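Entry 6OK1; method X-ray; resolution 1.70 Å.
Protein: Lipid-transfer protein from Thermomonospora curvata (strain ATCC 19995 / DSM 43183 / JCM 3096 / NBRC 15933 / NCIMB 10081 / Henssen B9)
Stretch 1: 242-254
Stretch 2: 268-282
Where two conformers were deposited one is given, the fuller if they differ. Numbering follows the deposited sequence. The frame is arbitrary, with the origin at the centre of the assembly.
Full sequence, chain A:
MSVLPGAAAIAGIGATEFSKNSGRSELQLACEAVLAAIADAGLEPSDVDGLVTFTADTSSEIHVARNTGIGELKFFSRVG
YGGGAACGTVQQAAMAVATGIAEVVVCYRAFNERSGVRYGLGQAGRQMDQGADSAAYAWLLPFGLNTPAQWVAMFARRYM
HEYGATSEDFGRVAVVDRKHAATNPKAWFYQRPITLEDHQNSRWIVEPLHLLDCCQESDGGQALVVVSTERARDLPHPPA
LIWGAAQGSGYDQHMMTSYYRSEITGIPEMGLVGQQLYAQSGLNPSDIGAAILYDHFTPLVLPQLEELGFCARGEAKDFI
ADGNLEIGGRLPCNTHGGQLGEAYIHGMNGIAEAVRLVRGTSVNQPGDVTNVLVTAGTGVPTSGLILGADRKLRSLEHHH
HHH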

ATOM      1  N   ILE A 242      -3.786  22.716  -6.695  1.00 28.29           N
ATOM      2  CA  ILE A 242      -3.514  22.064  -5.425  1.00 25.63           C
ATOM      3  C   ILE A 242      -2.593  23.011  -4.655  1.00 27.07           C
ATOM      4  O   ILE A 242      -1.364  22.932  -4.729  1.00 28.57           O
ATOM      5  CB  ILE A 242      -2.922  20.672  -5.630  1.00 23.93           C
ATOM      6  CG1 ILE A 242      -3.935  19.807  -6.395  1.00 25.98           C
ATOM      7  CG2 ILE A 242      -2.621  20.034  -4.316  1.00 25.63           C
ATOM      8  CD1 ILE A 242      -3.312  18.592  -7.090  1.00 24.48           C
ATOM      9  N   TRP A 243      -3.215  23.907  -3.887  1.00 26.65           N
ATOM     10  CA  TRP A 243      -2.488  24.878  -3.073  1.00 26.08           C
ATOM     11  C   TRP A 243      -2.016  24.309  -1.747  1.00 30.41           C
ATOM     12  O   TRP A 243      -1.004  24.772  -1.203  1.00 28.03           O
ATOM     13  CB  TRP A 243      -3.353  26.097  -2.796  1.00 25.99           C
ATOM     14  CG  TRP A 243      -3.338  27.032  -3.950  1.00 33.63           C
ATOM     15  CD1 TRP A 243      -4.386  27.386  -4.723  1.00 31.01           C
ATOM     16  CD2 TRP A 243      -2.184  27.699  -4.496  1.00 28.28           C
ATOM     17  NE1 TRP A 243      -3.982  28.274  -5.709  1.00 35.66           N
ATOM     18  CE2 TRP A 243      -2.632  28.474  -5.591  1.00 32.47           C
ATOM     19  CE3 TRP A 243      -0.833  27.733  -4.155  1.00 36.09           C
ATOM     20  CZ2 TRP A 243      -1.774  29.253  -6.348  1.00 45.06           C
ATOM     21  CZ3 TRP A 243       0.024  28.525  -4.912  1.00 40.25           C
ATOM     22  CH2 TRP A 243      -0.452  29.264  -5.998  1.00 34.43           C
ATOM     23  N   GLY A 244      -2.741  23.341  -1.209  1.00 28.78           N
ATOM     24  CA  GLY A 244      -2.287  22.605  -0.057  1.00 21.78           C
ATOM     25  C   GLY A 244      -2.597  21.137  -0.236  1.00 23.76           C
ATOM     26  O   GLY A 244      -3.649  20.769  -0.773  1.00 24.72           O
ATOM     27  N   ALA A 245      -1.670  20.305   0.203  1.00 22.35           N
ATOM     28  CA  ALA A 245      -1.857  18.853   0.186  1.00 21.14           C
ATOM     29  C   ALA A 245      -0.993  18.292   1.289  1.00 22.64           C
ATOM     30  O   ALA A 245       0.222  18.503   1.276  1.00 23.50           O
ATOM     31  CB  ALA A 245      -1.460  18.262  -1.168  1.00 22.10           C
ATOM     32  N   ALA A 246      -1.604  17.582   2.238  1.00 23.00           N
ATOM     33  CA  ALA A 246      -0.898  17.220   3.451  1.00 20.18           C
ATOM     34  C   ALA A 246      -1.424  15.897   3.985  1.00 19.78           C
ATOM     35  O   ALA A 246      -2.614  15.572   3.822  1.00 22.05           O
ATOM     36  CB  ALA A 246      -1.072  18.299   4.533  1.00 22.60           C
ATOM     37  N   GLN A 247      -0.530  15.173   4.660  1.00 22.71           N
ATOM     38  CA  GLN A 247      -0.836  13.984   5.456  1.00 21.77           C
ATOM     39  C   GLN A 247      -0.593  14.290   6.921  1.00 20.90           C
ATOM     40  O   GLN A 247       0.198  15.164   7.264  1.00 20.47           O
ATOM     41  CB  GLN A 247       0.052  12.798   5.088  1.00 21.30           C
ATOM     42  CG  GLN A 247      -0.235  12.193   3.749  1.00 18.22           C
ATOM     43  CD  GLN A 247       0.602  10.944   3.510  1.00 20.31           C
ATOM     44  OE1 GLN A 247       1.826  11.003   3.329  1.00 20.72           O
ATOM     45  NE2 GLN A 247      -0.049   9.796   3.538  1.00 22.53           N
ATOM     46  N   GLY A 248      -1.234  13.520   7.786  1.00 19.51           N
ATOM     47  CA  GLY A 248      -1.020  13.685   9.204  1.00 18.94           C
ATOM     48  C   GLY A 248      -1.345  12.443   9.993  1.00 18.77           C
ATOM     49  O   GLY A 248      -2.421  11.856   9.843  1.00 20.80           O
ATOM     50  N   SER A 249      -0.415  12.062  10.853  1.00 19.49           N
ATOM     51  CA  SER A 249      -0.609  10.998  11.826  1.00 19.72           C
ATOM     52  C   SER A 249      -0.090  11.522  13.148  1.00 20.68           C
ATOM     53  O   SER A 249       0.988  12.119  13.193  1.00 21.89           O
ATOM     54  CB  SER A 249       0.125   9.738  11.380  1.00 20.80           C
ATOM     55  OG  SER A 249      -0.078   8.657  12.280  1.00 20.66           O
ATOM     56  N   GLY A 250      -0.878  11.346  14.220  1.00 21.25           N
ATOM     57  CA  GLY A 250      -0.581  12.003  15.474  1.00 20.44           C
ATOM     58  C   GLY A 250       0.235  11.156  16.408  1.00 23.11           C
ATOM     59  O   GLY A 250       0.554   9.995  16.152  1.00 23.43           O
ATOM     60  N   TYR A 251       0.632  11.781  17.508  1.00 22.72           N
ATOM     61  CA  TYR A 251       1.259  11.049  18.593  0.56 25.68           C
ATOM     62  C   TYR A 251       0.349   9.918  19.050  1.00 20.88           C
ATOM     63  O   TYR A 251      -0.862  10.100  19.186  1.00 22.16           O
ATOM     64  CB  TYR A 251       1.538  12.005  19.750  0.56 15.12           C
ATOM     65  CG  TYR A 251       2.043  11.318  20.979  0.56 22.02           C
ATOM     66  CD1 TYR A 251       3.354  10.882  21.053  0.56 29.99           C
ATOM     67  CD2 TYR A 251       1.214  11.090  22.065  0.56 27.00           C
ATOM     68  CE1 TYR A 251       3.832  10.240  22.167  0.56 31.11           C
ATOM     69  CE2 TYR A 251       1.687  10.454  23.195  0.56 31.40           C
ATOM     70  CZ  TYR A 251       2.997  10.029  23.233  0.56 29.58           C
ATOM     71  OH  TYR A 251       3.489   9.396  24.350  0.56 35.33           O
ATOM     72  N   ASP A 252       0.936   8.745  19.289  1.00 19.57           N
ATOM     73  CA  ASP A 252       0.191   7.557  19.691  1.00 21.49           C
ATOM     74  C   ASP A 252      -1.054   7.342  18.829  1.00 23.25           C
ATOM     75  O   ASP A 252      -2.173   7.222  19.312  1.00 20.60           O
ATOM     76  CB  ASP A 252      -0.192   7.641  21.171  1.00 20.40           C
ATOM     77  CG  ASP A 252      -0.586   6.311  21.725  1.00 26.21           C
ATOM     78  OD1 ASP A 252      -0.086   5.316  21.174  1.00 25.64           O
ATOM     79  OD2 ASP A 252      -1.376   6.253  22.703  1.00 27.05           O
ATOM     80  N   GLN A 253      -0.833   7.285  17.518  1.00 19.20           N
ATOM     81  CA  GLN A 253      -1.903   7.046  16.571  1.00 18.81           C
ATOM     82  C   GLN A 253      -2.232   5.562  16.469  1.00 20.11           C
ATOM     83  O   GLN A 253      -1.334   4.725  16.313  1.00 19.85           O
ATOM     84  CB  GLN A 253      -1.484   7.566  15.209  1.00 21.71           C
ATOM     85  CG  GLN A 253      -2.596   7.497  14.186  1.00 17.63           C
ATOM     86  CD  GLN A 253      -3.621   8.587  14.351  1.00 20.41           C
ATOM     87  OE1 GLN A 253      -3.286   9.760  14.443  1.00 21.22           O
ATOM     88  NE2 GLN A 253      -4.910   8.190  14.351  1.00 19.05           N
ATOM     89  N   HIS A 254      -3.531   5.239  16.528  1.00 20.41           N
ATOM     90  CA  HIS A 254      -4.055   3.897  16.269  1.00 19.90           C
ATOM     91  C   HIS A 254      -5.035   3.974  15.103  1.00 19.29           C
ATOM     92  O   HIS A 254      -5.422   5.048  14.658  1.00 20.11           O
ATOM     93  CB  HIS A 254      -4.718   3.318  17.535  1.00 19.00           C
ATOM     94  CG  HIS A 254      -3.771   3.163  18.674  1.00 19.75           C
ATOM     95  ND1 HIS A 254      -3.262   1.946  19.069  1.00 19.42           N
ATOM     96  CD2 HIS A 254      -3.187   4.086  19.470  1.00 20.69           C
ATOM     97  CE1 HIS A 254      -2.419   2.122  20.072  1.00 20.43           C
ATOM     98  NE2 HIS A 254      -2.355   3.418  20.334  1.00 19.16           N
TER
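Stretch 2 268-282: PEMGLVGQQLYAQSG

A helix that packs across the face of a strand can still satisfy backbone groups of that strand with its own side chains, and glutamine, carrying donor and acceptor on one amide, is well suited to the task. Residues 268-281 form a helix that runs nearly antiparallel to strand 242-248, with an angle of 152° between their directions and axes 6.5 Å apart at closest approach; G282, at positive phi, leaves the helical conformation. The reversed register sets S281 beside W243, L277 beside G244 and E269 beside G250.

Q280 and Q276 both point toward the strand and share the m, t rotamer for chi1 and chi2, which extends each amide to the backbone; they part at chi3. In Q280, chi3 near 0° lets the amide grip A245 twice: A245 N donates to Q280 OE1 (2.7 Å), and Q280 NE2 donates to A245 O (3.0 Å). In Q276, chi3 of 85° turns the amide so that Q276 NE2 reaches Q247 O (2.9 Å) and also L272 O (3.0 Å), one turn back in its own helix. A water accepts from Q247 N and donates to Q276 OE1, so the second amide reaches its residue's NH indirectly.

Small strand residues permit this closeness. A246 points its methyl at the helix, with A246 CB 3.6 Å from Q276 CB and 3.9 Å from L277 CD2. At G244, a CB would lie tightly against L277 CD2, whose nearest approach is 3.4 Å to G244 C; at G248, one would clash with E269 O and V273 CG2.

Beyond the strand, E269, with chi1 p and chi2 m, carries its carboxylate to Q253, where Q253 NE2 donates to E269 OE2 (3.1 Å). Q253 OE1 accepts from G250 N (2.9 Å), tying the loop to itself.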

ATOM      1  N   PRO A 268      -5.970  15.274  16.691  1.00 22.72           N
ATOM      2  CA  PRO A 268      -4.682  15.966  16.529  1.00 25.37           C
ATOM      3  C   PRO A 268      -4.075  15.769  15.161  1.00 19.70           C
ATOM      4  O   PRO A 268      -3.407  16.669  14.633  1.00 23.21           O
ATOM      5  CB  PRO A 268      -3.813  15.325  17.613  1.00 29.25           C
ATOM      6  CG  PRO A 268      -4.757  14.725  18.583  1.00 33.54           C
ATOM      7  CD  PRO A 268      -6.018  14.421  17.889  1.00 24.24           C
ATOM      8  N   GLU A 269      -4.284  14.594  14.572  1.00 21.84           N
ATOM      9  CA  GLU A 269      -3.715  14.347  13.258  1.00 21.30           C
ATOM     10  C   GLU A 269      -4.376  15.210  12.187  1.00 24.44           C
ATOM     11  O   GLU A 269      -3.724  15.570  11.195  1.00 20.67           O
ATOM     12  CB  GLU A 269      -3.801  12.843  12.936  1.00 22.03           C
ATOM     13  CG  GLU A 269      -5.206  12.230  12.922  1.00 22.60           C
ATOM     14  CD  GLU A 269      -5.716  11.703  14.259  1.00 20.48           C
ATOM     15  OE1 GLU A 269      -5.269  12.175  15.333  1.00 21.78           O
ATOM     16  OE2 GLU A 269      -6.589  10.771  14.251  1.00 21.07           O
ATOM     17  N   MET A 270      -5.643  15.600  12.376  1.00 20.96           N
ATOM     18  CA  MET A 270      -6.255  16.543  11.449  1.00 21.01           C
ATOM     19  C   MET A 270      -5.775  17.962  11.715  1.00 21.30           C
ATOM     20  O   MET A 270      -5.643  18.744  10.769  1.00 22.62           O
ATOM     21  CB  MET A 270      -7.792  16.485  11.536  1.00 22.47           C
ATOM     22  CG  MET A 270      -8.511  17.203  10.384  1.00 23.70           C
ATOM     23  SD  MET A 270      -8.186  16.383   8.795  1.00 26.94           S
ATOM     24  CE  MET A 270      -9.222  14.911   8.929  1.00 28.88           C
ATOM     25  N   GLY A 271      -5.489  18.307  12.968  1.00 22.69           N
ATOM     26  CA  GLY A 271      -4.841  19.581  13.233  1.00 24.97           C
ATOM     27  C   GLY A 271      -3.510  19.699  12.517  1.00 24.87           C
ATOM     28  O   GLY A 271      -3.169  20.764  11.988  1.00 24.83           O
ATOM     29  N   LEU A 272      -2.753  18.601  12.470  1.00 23.97           N
ATOM     30  CA  LEU A 272      -1.454  18.597  11.808  1.00 25.88           C
ATOM     31  C   LEU A 272      -1.610  18.746  10.302  1.00 26.26           C
ATOM     32  O   LEU A 272      -0.834  19.462   9.659  1.00 23.46           O
ATOM     33  CB  LEU A 272      -0.726  17.297  12.164  1.00 19.60           C
ATOM     34  CG  LEU A 272       0.562  16.989  11.434  1.00 22.10           C
ATOM     35  CD1 LEU A 272       1.560  18.058  11.748  1.00 25.18           C
ATOM     36  CD2 LEU A 272       1.060  15.632  11.944  1.00 27.66           C
ATOM     37  N   VAL A 273      -2.598  18.060   9.713  1.00 22.66           N
ATOM     38  CA  VAL A 273      -2.947  18.312   8.312  1.00 21.53           C
ATOM     39  C   VAL A 273      -3.247  19.783   8.086  1.00 23.75           C
ATOM     40  O   VAL A 273      -2.707  20.413   7.171  1.00 24.62           O
ATOM     41  CB  VAL A 273      -4.154  17.449   7.907  1.00 19.29           C
ATOM     42  CG1 VAL A 273      -4.783  17.938   6.627  1.00 25.23           C
ATOM     43  CG2 VAL A 273      -3.696  15.996   7.775  1.00 20.98           C
ATOM     44  N   GLY A 274      -4.119  20.352   8.910  1.00 21.80           N
ATOM     45  CA  GLY A 274      -4.532  21.732   8.672  1.00 23.18           C
ATOM     46  C   GLY A 274      -3.380  22.717   8.762  1.00 23.20           C
ATOM     47  O   GLY A 274      -3.290  23.661   7.968  1.00 26.40           O
ATOM     48  N   GLN A 275      -2.497  22.531   9.746  1.00 25.15           N
ATOM     49  CA  GLN A 275      -1.347  23.418   9.886  0.66 20.63           C
ATOM     50  C   GLN A 275      -0.524  23.450   8.604  1.00 25.89           C
ATOM     51  O   GLN A 275      -0.098  24.526   8.149  1.00 27.98           O
ATOM     52  CB  GLN A 275      -0.484  22.967  11.063  0.66 19.16           C
ATOM     53  CG  GLN A 275      -1.148  23.163  12.406  0.66 40.89           C
ATOM     54  CD  GLN A 275      -0.490  22.353  13.516  0.66 98.12           C
ATOM     55  OE1 GLN A 275       0.614  21.818  13.352  0.66 59.16           O
ATOM     56  NE2 GLN A 275      -1.174  22.253  14.654  0.66 84.42           N
ATOM     57  N   GLN A 276      -0.306  22.279   7.998  1.00 23.14           N
ATOM     58  CA  GLN A 276       0.456  22.209   6.766  1.00 23.63           C
ATOM     59  C   GLN A 276      -0.304  22.852   5.614  1.00 24.71           C
ATOM     60  O   GLN A 276       0.297  23.540   4.779  1.00 25.37           O
ATOM     61  CB  GLN A 276       0.789  20.755   6.435  1.00 23.44           C
ATOM     62  CG  GLN A 276       1.715  20.127   7.403  1.00 22.38           C
ATOM     63  CD  GLN A 276       1.791  18.645   7.164  1.00 23.28           C
ATOM     64  OE1 GLN A 276       2.559  18.192   6.327  1.00 22.46           O
ATOM     65  NE2 GLN A 276       0.951  17.890   7.851  1.00 25.37           N
ATOM     66  N   LEU A 277      -1.613  22.593   5.517  1.00 24.43           N
ATOM     67  CA  LEU A 277      -2.401  23.169   4.428  1.00 23.81           C
ATOM     68  C   LEU A 277      -2.327  24.680   4.453  1.00 27.32           C
ATOM     69  O   LEU A 277      -2.181  25.318   3.404  1.00 26.14           O
ATOM     70  CB  LEU A 277      -3.853  22.761   4.522  1.00 21.66           C
ATOM     71  CG  LEU A 277      -4.116  21.274   4.388  1.00 22.92           C
ATOM     72  CD1 LEU A 277      -5.611  20.998   4.574  1.00 24.80           C
ATOM     73  CD2 LEU A 277      -3.651  20.805   3.024  1.00 22.68           C
ATOM     74  N   TYR A 278      -2.489  25.274   5.627  1.00 27.22           N
ATOM     75  CA  TYR A 278      -2.446  26.736   5.708  1.00 24.03           C
ATOM     76  C   TYR A 278      -1.041  27.272   5.451  1.00 27.00           C
ATOM     77  O   TYR A 278      -0.875  28.317   4.802  1.00 29.38           O
ATOM     78  CB  TYR A 278      -2.959  27.195   7.069  1.00 28.73           C
ATOM     79  CG  TYR A 278      -4.412  26.908   7.282  1.00 26.93           C
ATOM     80  CD1 TYR A 278      -5.360  27.248   6.318  1.00 25.62           C
ATOM     81  CD2 TYR A 278      -4.847  26.262   8.435  1.00 28.25           C
ATOM     82  CE1 TYR A 278      -6.691  26.972   6.493  1.00 26.45           C
ATOM     83  CE2 TYR A 278      -6.196  25.986   8.625  1.00 26.32           C
ATOM     84  CZ  TYR A 278      -7.109  26.349   7.648  1.00 27.79           C
ATOM     85  OH  TYR A 278      -8.445  26.090   7.796  1.00 29.42           O
ATOM     86  N   ALA A 279      -0.015  26.603   5.970  1.00 26.72           N
ATOM     87  CA  ALA A 279       1.344  27.072   5.732  1.00 29.86           C
ATOM     88  C   ALA A 279       1.726  26.939   4.260  1.00 31.72           C
ATOM     89  O   ALA A 279       2.393  27.824   3.699  1.00 29.87           O
ATOM     90  CB  ALA A 279       2.326  26.309   6.613  1.00 28.80           C
ATOM     91  N   GLN A 280       1.328  25.842   3.623  1.00 27.95           N
ATOM     92  CA  GLN A 280       1.692  25.618   2.225  1.00 21.81           C
ATOM     93  C   GLN A 280       1.058  26.672   1.329  1.00 28.31           C
ATOM     94  O   GLN A 280       1.703  27.218   0.424  1.00 29.58           O
ATOM     95  CB  GLN A 280       1.230  24.235   1.768  1.00 25.50           C
ATOM     96  CG  GLN A 280       2.051  23.083   2.309  1.00 25.26           C
ATOM     97  CD  GLN A 280       1.371  21.761   2.038  1.00 33.17           C
ATOM     98  OE1 GLN A 280       0.302  21.733   1.454  1.00 32.47           O
ATOM     99  NE2 GLN A 280       1.977  20.670   2.466  1.00 29.84           N
ATOM    100  N   SER A 281      -0.223  26.924   1.544  1.00 28.39           N
ATOM    101  CA  SER A 281      -1.033  27.746   0.660  1.00 29.52           C
ATOM    102  C   SER A 281      -0.929  29.228   0.958  1.00 31.10           C
ATOM    103  O   SER A 281      -1.404  30.040   0.148  1.00 31.94           O
ATOM    104  CB  SER A 281      -2.499  27.330   0.769  1.00 29.97           C
ATOM    105  OG  SER A 281      -3.027  27.546   2.082  1.00 28.36           O
ATOM    106  N   GLY A 282      -0.368  29.594   2.102  1.00 27.96           N
ATOM    107  CA  GLY A 282      -0.374  30.987   2.529  1.00 28.31           C
ATOM    108  C   GLY A 282      -1.734  31.506   2.926  1.00 35.22           C
ATOM    109  O   GLY A 282      -1.940  32.718   2.952  1.00 32.24           O
TER
HETATM  110  O   HOH W   1       2.154  16.177   4.507  1.00 21.58           O